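Side-chain contacts in ribonuclease H (Uncultured organism, PDB 3U3G), which probably cleaves the RNA strand of RNA/DNA hybrids, as a metagenome-derived type 1 ribonuclease H: residues L80-R83 / Q84-V88; A104-K107 / M108-P112; V117-R121 / E122-R126; D128-V131 / N132-I135. All blocks are in the same frame, centred on the assembly; numbering follows the deposited sequence.

Contact 1. Residues L80-R83 / Q84-V88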
# COMPACT_ATOMS: atom_id res chain seq x y z
N LEU A 80 2.62 13.06 -1.37
CA LEU A 80 4.06 12.91 -1.25
C LEU A 80 4.52 11.50 -1.61
O LEU A 80 5.42 11.33 -2.42
CB LEU A 80 4.51 13.26 0.17
CG LEU A 80 5.99 13.03 0.45
CD1 LEU A 80 6.84 13.93 -0.43
CD2 LEU A 80 6.28 13.30 1.92
N ILE A 81 3.87 10.49 -1.05
CA ILE A 81 4.33 9.13 -1.31
C ILE A 81 4.08 8.73 -2.76
O ILE A 81 4.92 8.11 -3.39
CB ILE A 81 3.71 8.13 -0.33
CG1 ILE A 81 4.22 8.43 1.08
CG2 ILE A 81 4.10 6.71 -0.74
CD1 ILE A 81 3.52 7.63 2.15
N VAL A 82 2.97 9.19 -3.33
CA VAL A 82 2.74 8.96 -4.76
C VAL A 82 3.84 9.58 -5.63
O VAL A 82 4.41 8.90 -6.49
CB VAL A 82 1.36 9.48 -5.18
CG1 VAL A 82 1.23 9.46 -6.70
CG2 VAL A 82 0.25 8.65 -4.54
N ARG A 83 4.21 10.82 -5.34
CA ARG A 83 5.25 11.46 -6.13
C ARG A 83 6.61 10.80 -5.94
O ARG A 83 7.42 10.78 -6.85
CB ARG A 83 5.32 12.96 -5.83
CG ARG A 83 4.03 13.74 -6.12
CD ARG A 83 3.45 13.54 -7.51
NE ARG A 83 2.09 14.10 -7.54
CZ ARG A 83 1.02 13.51 -8.06
NH1 ARG A 83 1.09 12.37 -8.77
NH2 ARG A 83 -0.17 14.05 -7.85
N GLN A 84 6.87 10.32 -4.73
CA GLN A 84 8.09 9.57 -4.45
C GLN A 84 8.11 8.28 -5.27
O GLN A 84 9.08 7.98 -5.96
CB GLN A 84 8.19 9.24 -2.96
CG GLN A 84 8.55 10.45 -2.11
CD GLN A 84 8.50 10.18 -0.62
OE1 GLN A 84 7.85 9.23 -0.15
NE2 GLN A 84 9.07 11.08 0.15
N MET A 85 7.00 7.54 -5.23
CA MET A 85 6.91 6.27 -5.93
C MET A 85 7.02 6.41 -7.44
O MET A 85 7.58 5.56 -8.12
CB MET A 85 5.62 5.53 -5.55
CG MET A 85 5.57 5.05 -4.10
SD MET A 85 6.85 3.85 -3.72
CE MET A 85 7.16 4.21 -2.00
N GLN A 86 6.53 7.54 -7.96
CA GLN A 86 6.63 7.85 -9.39
C GLN A 86 8.00 8.35 -9.78
O GLN A 86 8.29 8.51 -10.96
CB GLN A 86 5.60 8.91 -9.75
CG GLN A 86 4.19 8.39 -9.68
CD GLN A 86 3.18 9.43 -10.10
OE1 GLN A 86 3.27 10.61 -9.71
NE2 GLN A 86 2.26 9.03 -10.98
N GLY A 87 8.83 8.68 -8.80
CA GLY A 87 10.14 9.25 -9.09
C GLY A 87 10.12 10.71 -9.48
O GLY A 87 11.14 11.24 -9.89
N VAL A 88 9.05 11.41 -9.12
CA VAL A 88 8.97 12.84 -9.38
C VAL A 88 9.82 13.61 -8.36
O VAL A 88 10.53 14.55 -8.73
CB VAL A 88 7.50 13.33 -9.32
CG1 VAL A 88 7.45 14.85 -9.39
CG2 VAL A 88 6.71 12.74 -10.49

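Contact 2. Residues A104-K107 / M108-P112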
# COMPACT_ATOMS: atom_id res chain seq x y z
N ALA A 104 10.77 -0.43 -5.47
CA ALA A 104 11.01 -0.14 -6.88
C ALA A 104 11.43 -1.40 -7.63
O ALA A 104 10.97 -1.65 -8.74
CB ALA A 104 12.07 0.94 -7.02
N HIS A 105 12.25 -2.23 -7.00
CA HIS A 105 12.70 -3.44 -7.66
C HIS A 105 11.57 -4.47 -7.78
O HIS A 105 11.36 -5.09 -8.83
CB HIS A 105 13.90 -4.03 -6.93
CG HIS A 105 14.49 -5.22 -7.60
ND1 HIS A 105 15.44 -5.13 -8.59
CD2 HIS A 105 14.11 -6.52 -7.57
CE1 HIS A 105 15.69 -6.34 -9.07
NE2 HIS A 105 14.83 -7.18 -8.53
N ILE A 106 10.80 -4.64 -6.71
CA ILE A 106 9.67 -5.56 -6.74
C ILE A 106 8.66 -5.15 -7.81
O ILE A 106 8.15 -5.99 -8.53
CB ILE A 106 8.99 -5.61 -5.38
CG1 ILE A 106 9.91 -6.28 -4.35
CG2 ILE A 106 7.68 -6.41 -5.46
CD1 ILE A 106 9.44 -6.12 -2.92
N LYS A 107 8.32 -3.86 -7.85
CA LYS A 107 7.32 -3.41 -8.81
C LYS A 107 7.79 -3.64 -10.24
O LYS A 107 7.05 -4.19 -11.06
CB LYS A 107 6.97 -1.94 -8.59
CG LYS A 107 5.91 -1.43 -9.54
CD LYS A 107 6.16 0.03 -9.89
CE LYS A 107 6.67 0.15 -11.31
NZ LYS A 107 6.10 -0.93 -12.15
N MET A 108 9.05 -3.33 -10.52
CA MET A 108 9.62 -3.62 -11.84
C MET A 108 9.58 -5.10 -12.20
O MET A 108 9.35 -5.47 -13.35
CB MET A 108 11.04 -3.07 -11.95
CG MET A 108 11.69 -3.33 -13.29
SD MET A 108 11.14 -2.20 -14.59
CE MET A 108 11.98 -0.69 -14.10
N GLU A 109 9.84 -5.95 -11.25
CA GLU A 109 9.90 -7.37 -11.48
C GLU A 109 8.52 -7.97 -11.65
O GLU A 109 8.35 -8.76 -12.49
CB GLU A 109 10.65 -8.04 -10.33
CG GLU A 109 10.50 -9.56 -10.24
CD GLU A 109 11.37 -10.14 -9.21
OE1 GLU A 109 10.94 -10.25 -8.07
OE2 GLU A 109 12.52 -10.37 -9.57
N ARG A 110 7.58 -7.63 -10.78
CA ARG A 110 6.27 -8.30 -10.75
C ARG A 110 5.21 -7.60 -11.60
O ARG A 110 4.32 -8.22 -12.09
CB ARG A 110 5.71 -8.35 -9.32
CG ARG A 110 6.46 -9.22 -8.38
CD ARG A 110 5.74 -9.39 -7.02
NE ARG A 110 6.73 -9.87 -6.16
CZ ARG A 110 6.75 -9.74 -4.86
NH1 ARG A 110 5.75 -9.18 -4.23
NH2 ARG A 110 7.80 -10.13 -4.19
N VAL A 111 5.28 -6.27 -11.65
CA VAL A 111 4.19 -5.46 -12.22
C VAL A 111 4.73 -4.18 -12.85
O VAL A 111 4.46 -3.14 -12.39
CB VAL A 111 3.05 -5.13 -11.22
CG1 VAL A 111 2.09 -6.15 -11.09
CG2 VAL A 111 3.58 -4.86 -9.90
N PRO A 112 5.53 -4.28 -13.90
CA PRO A 112 6.27 -3.10 -14.36
C PRO A 112 5.37 -2.01 -14.95
O PRO A 112 5.78 -0.85 -15.03
CB PRO A 112 7.20 -3.67 -15.44
CG PRO A 112 6.60 -4.99 -15.81
CD PRO A 112 6.02 -5.51 -14.53

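Contact 3. Residues V117-R121 / E122-R126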
# COMPACT_ATOMS: atom_id res chain seq x y z
N VAL A 117 -1.73 6.57 -8.24
CA VAL A 117 -2.70 7.64 -8.34
C VAL A 117 -2.96 8.25 -6.97
O VAL A 117 -3.24 7.52 -6.01
CB VAL A 117 -4.04 7.13 -8.90
CG1 VAL A 117 -5.11 8.21 -8.85
CG2 VAL A 117 -3.86 6.64 -10.34
N HIS A 118 -2.84 9.56 -6.87
CA HIS A 118 -3.14 10.28 -5.63
C HIS A 118 -4.64 10.55 -5.54
O HIS A 118 -5.23 11.07 -6.48
CB HIS A 118 -2.35 11.59 -5.57
CG HIS A 118 -2.87 12.57 -4.56
ND1 HIS A 118 -3.03 12.27 -3.23
CD2 HIS A 118 -3.11 13.90 -4.68
CE1 HIS A 118 -3.51 13.33 -2.60
NE2 HIS A 118 -3.50 14.34 -3.44
N ILE A 119 -5.27 10.03 -4.50
CA ILE A 119 -6.70 10.26 -4.25
C ILE A 119 -6.87 11.06 -2.95
O ILE A 119 -6.02 11.02 -2.07
CB ILE A 119 -7.47 8.91 -4.15
CG1 ILE A 119 -6.86 8.03 -3.04
CG2 ILE A 119 -7.41 8.20 -5.49
CD1 ILE A 119 -7.70 6.80 -2.70
N PRO A 120 -8.03 11.72 -2.78
CA PRO A 120 -8.39 12.38 -1.52
C PRO A 120 -8.51 11.42 -0.34
O PRO A 120 -8.89 10.26 -0.51
CB PRO A 120 -9.77 13.00 -1.82
CG PRO A 120 -9.84 13.09 -3.30
CD PRO A 120 -9.02 11.96 -3.84
N ARG A 121 -8.26 11.91 0.88
CA ARG A 121 -8.30 11.06 2.06
C ARG A 121 -9.66 10.39 2.28
O ARG A 121 -9.73 9.22 2.65
CB ARG A 121 -7.87 11.84 3.31
CG ARG A 121 -8.94 12.76 3.87
CD ARG A 121 -8.66 13.12 5.33
NE ARG A 121 -9.48 14.24 5.78
CZ ARG A 121 -9.26 15.51 5.44
NH1 ARG A 121 -8.23 15.82 4.67
NH2 ARG A 121 -10.07 16.46 5.87
N GLU A 122 -10.73 11.11 1.94
CA GLU A 122 -12.09 10.57 2.01
C GLU A 122 -12.25 9.30 1.18
O GLU A 122 -13.11 8.46 1.46
CB GLU A 122 -13.10 11.62 1.54
CG GLU A 122 -13.22 12.84 2.45
CD GLU A 122 -11.93 13.65 2.53
OE1 GLU A 122 -11.24 13.79 1.50
OE2 GLU A 122 -11.63 14.18 3.62
N LYS A 123 -11.55 9.25 0.05
CA LYS A 123 -11.66 8.11 -0.85
C LYS A 123 -10.86 6.89 -0.35
O LYS A 123 -10.98 5.81 -0.90
CB LYS A 123 -11.20 8.49 -2.25
CG LYS A 123 -12.14 9.44 -2.97
CD LYS A 123 -13.44 8.74 -3.35
CE LYS A 123 -13.32 8.07 -4.71
NZ LYS A 123 -14.64 7.97 -5.40
N ASN A 124 -10.02 7.09 0.66
CA ASN A 124 -9.23 5.99 1.19
C ASN A 124 -9.68 5.49 2.57
O ASN A 124 -8.90 4.86 3.30
CB ASN A 124 -7.74 6.36 1.22
CG ASN A 124 -6.83 5.15 1.06
OD1 ASN A 124 -7.24 4.13 0.51
ND2 ASN A 124 -5.56 5.34 1.38
N ALA A 125 -10.95 5.72 2.90
CA ALA A 125 -11.43 5.43 4.24
C ALA A 125 -11.41 3.94 4.59
O ALA A 125 -11.13 3.57 5.72
CB ALA A 125 -12.82 6.01 4.46
N ARG A 126 -11.63 3.07 3.60
CA ARG A 126 -11.64 1.64 3.87
C ARG A 126 -10.26 1.14 4.35
O ARG A 126 -10.15 0.45 5.37
CB ARG A 126 -12.07 0.85 2.64
CG ARG A 126 -13.56 0.85 2.37
CD ARG A 126 -13.87 0.14 1.06
NE ARG A 126 -13.63 -1.30 1.15
CZ ARG A 126 -13.83 -2.14 0.13
NH1 ARG A 126 -14.06 -1.65 -1.08
NH2 ARG A 126 -13.69 -3.45 0.30

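Contact 4. Residues D128-V131 / N132-I135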
# COMPACT_ATOMS: atom_id res chain seq x y z
N ASP A 128 -7.88 2.91 5.61
CA ASP A 128 -7.67 3.46 6.94
C ASP A 128 -8.35 2.65 8.04
O ASP A 128 -7.77 2.44 9.12
CB ASP A 128 -8.11 4.93 6.99
CG ASP A 128 -8.03 5.53 8.38
OD1 ASP A 128 -6.93 5.95 8.78
OD2 ASP A 128 -9.04 5.49 9.12
N GLU A 129 -9.59 2.23 7.79
CA GLU A 129 -10.30 1.39 8.75
C GLU A 129 -9.54 0.09 9.01
O GLU A 129 -9.44 -0.37 10.15
CB GLU A 129 -11.73 1.08 8.27
CG GLU A 129 -12.55 2.30 7.87
CD GLU A 129 -13.83 1.93 7.12
OE1 GLU A 129 -14.17 0.73 7.03
OE2 GLU A 129 -14.49 2.86 6.59
N LEU A 130 -8.96 -0.47 7.95
CA LEU A 130 -8.25 -1.73 8.08
C LEU A 130 -7.01 -1.57 8.95
O LEU A 130 -6.69 -2.44 9.77
CB LEU A 130 -7.87 -2.27 6.69
CG LEU A 130 -9.03 -2.70 5.81
CD1 LEU A 130 -8.51 -3.17 4.45
CD2 LEU A 130 -9.82 -3.81 6.48
N VAL A 131 -6.29 -0.46 8.78
CA VAL A 131 -5.15 -0.15 9.64
C VAL A 131 -5.59 -0.14 11.10
O VAL A 131 -4.98 -0.77 11.96
CB VAL A 131 -4.55 1.24 9.27
CG1 VAL A 131 -3.55 1.70 10.33
CG2 VAL A 131 -3.90 1.19 7.89
N ASN A 132 -6.65 0.62 11.38
CA ASN A 132 -7.06 0.84 12.76
C ASN A 132 -7.69 -0.40 13.39
O ASN A 132 -7.47 -0.67 14.57
CB ASN A 132 -8.01 2.04 12.84
CG ASN A 132 -7.27 3.36 12.73
OD1 ASN A 132 -7.38 4.06 11.72
ND2 ASN A 132 -6.38 3.62 13.67
N GLU A 133 -8.31 -1.24 12.57
CA GLU A 133 -8.81 -2.53 13.03
C GLU A 133 -7.66 -3.41 13.53
O GLU A 133 -7.74 -4.00 14.61
CB GLU A 133 -9.56 -3.22 11.88
CG GLU A 133 -10.26 -4.52 12.24
CD GLU A 133 -10.97 -5.15 11.04
OE1 GLU A 133 -11.32 -4.41 10.09
OE2 GLU A 133 -11.06 -6.39 10.98
N ALA A 134 -6.58 -3.45 12.76
CA ALA A 134 -5.42 -4.26 13.09
C ALA A 134 -4.76 -3.75 14.37
O ALA A 134 -4.40 -4.55 15.23
CB ALA A 134 -4.43 -4.29 11.94
N ILE A 135 -4.55 -2.44 14.47
CA ILE A 135 -3.93 -1.89 15.68
C ILE A 135 -4.80 -2.10 16.92
O ILE A 135 -4.32 -2.59 17.95
CB ILE A 135 -3.55 -0.41 15.53
CG1 ILE A 135 -2.56 -0.23 14.38
CG2 ILE A 135 -2.92 0.10 16.82
CD1 ILE A 135 -2.39 1.23 13.98

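Contact 1. Residues L80-R83 / Q84-V88
The R83 side chain sets out with CG anti to the carbonyl carbon and then bends at chi2 (-52°), a turn that lays its guanidinium alongside the amide of Q86. NH1 gives a hydrogen bond to Q86 OE1 at 3.0 Å; the oxygen sits at the guanidinium's edge, in its plane, while the two flat groups are turned 34° apart. NH2 of the same arginine has a second partner, the salt-bridged carboxylate of E79. Q84 instead stretches back, its chain extended beyond CG, and slides NE2 against L80 CG, 3.7 Å away, while OE1 takes a hydrogen bond with Y50 OH on helix 45-60. Cutting Q84 back to an alanine is likely to leave the Y50 hydroxyl without its amide mate and strip L80 of the group that lies against it. Helix 79-85 closes in a Schellman motif: G87 turns to positive phi (78°), V88 N reaches R83 O at 2.9 Å, and G87 N reaches Q84 O at 2.9 Å. On the buried flank I81 CG2 lies 4.0 Å from M85 CG, the two side chains running the same way toward helix 45-60, while V82 packs on F116 and H118 of strand 115-118.

Contact 2. Residues A104-K107 / M108-P112
K107 NZ is the meeting point at the end of helix 94-110: it donates to V111 O at 2.8 Å and, more weakly, to P112 O at 2.9 Å. To get there the lysine curls forward along the helix to the residues that follow it. It is bent at every torsion from chi2 on, and chi3 (107°) lies away from a staggered value, a shape that brings NZ to both carbonyls. With K107 shortened to an alanine, the carbonyls of V111 and P112 would probably lose their cation, and the turn would be less firmly tied to the helix. K107's own carbonyl serves the same turn, since V111 N bonds to K107 O at 2.8 Å just where V111 leaves helical geometry. P112, which has no N-H to offer, follows with its CA 3.6 Å from K107 O.

On a neighbouring flank of the helix, I106 and R110 run side by side. The methyl CG2 of I106 sits 3.4 Å above the R110 guanidinium plane, over its centre, so the isoleucine covers one flat face while NH1 makes a weak hydrogen bond to L57 O. V111 and I106 both pack on L57 of helix 45-60. With an ammonium placed beside carbonyls just past the last helical residue, the lysine would be expected to offset the partial negative charge gathered at a helix C-terminus.

Contact 3. Residues V117-R121 / E122-R126
R121 and E122, neighbours in the chain, pair by charge: R121 NE lies 3.0 Å from E122 OE2 in a salt bridge, but the oxygen hovers 3.0 Å above the guanidinium plane, toward its rim, and no N-H points at it. The guanidinium and carboxylate planes are turned 67° apart. Two torsions bring them together. R121 CG stands between its backbone N and carbonyl carbon (chi1 77°), the crowded position, and E122 bends back at chi2 (63°), bringing its carboxylate over the arginine stem.

Beneath this surface pair the backbone turns tightly. K123 N bonds to P120 O at 2.9 Å and N124 N to R121 O at 2.9 Å, both spanning three residues, as in a 3-10 turn. P120 CD then lies 4.1 Å from K123 CG, the two side chains running the same way.

Further in, I119 supplies the apolar wedge. Its CD1 meets K123 CB at 3.9 Å, nearly at right angles to the lysine, and N124 CB at 3.9 Å. N124 occupies the N-cap position but makes no capping bond with its side chain; ND2 bonds instead to D77 OD1 and T8 O, tying the turn to strand 3-12 and to the residue that follows strand 71-76.

This is the link from edge strand 115-118 into helix 125-139 in the RNase H fold, passing close to D9 and D77, acidic residues whose place is consistent with the carboxylate cluster of the family's active site.

Contact 4. Residues D128-V131 / N132-I135
V131 lays its CG1 methyl against I135 CD1, 3.9 Å away, one turn further along helix 125-139, the two side chains side by side and pointing the same way. With CG1 anti to the carbonyl carbon (chi1 -60°), I135 brings CG1 within 3.5 Å of V131 O. That same carbonyl accepts I135 N at 3.0 Å. Beyond the helix, V131 packs on D9 of strand 3-12 and I135 on P18 of strand 17-26.

L130, on the adjoining flank, is pressed against V24 and E35 of the sheet. Its methyl CD2 is 4.0 Å from E133 OE1, a loose lateral contact between a buried leucine and an exposed glutamate. The L130 carbonyl is gripped twice: A134 N reaches L130 O at 3.2 Å, and S37 OG of strand 32-41 makes a second hydrogen bond to it. The small A134 also packs on S37, on the same side of the helix.

D128 and N132 meet on another side, carboxylate and amide crossing at an angle with their planes 63° apart, while N132 N holds D128 O at 3.1 Å. D128 also touches D9.

Buried L130, V131, A134 and I135 against exposed E129 and E133 make this an amphipathic helix; here it is the C-terminal helix of the RNase H fold, and D128 beside D9 is consistent with the acidic site of that family.

In the fold
The four contacts come one after another along the chain, each closing before the next opens. Contact 1 ends helix 79-85 and contact 2 ends helix 94-110, the next helix; their centres are about 15 Å apart, and they do not touch. Both helices lean on helix 45-60. Contact 3 leads off strand 115-118 at the sheet edge and touches contact 1 through the end of that strand. It runs directly into contact 4, about 15 Å away between centres, on the shared helix 125-139. Contact 4 lies across the chain's centre from contacts 1 and 2, about 24 and 27 Å away between centres. Helices thus flank one mixed five-stranded sheet, as in other RNase H domains.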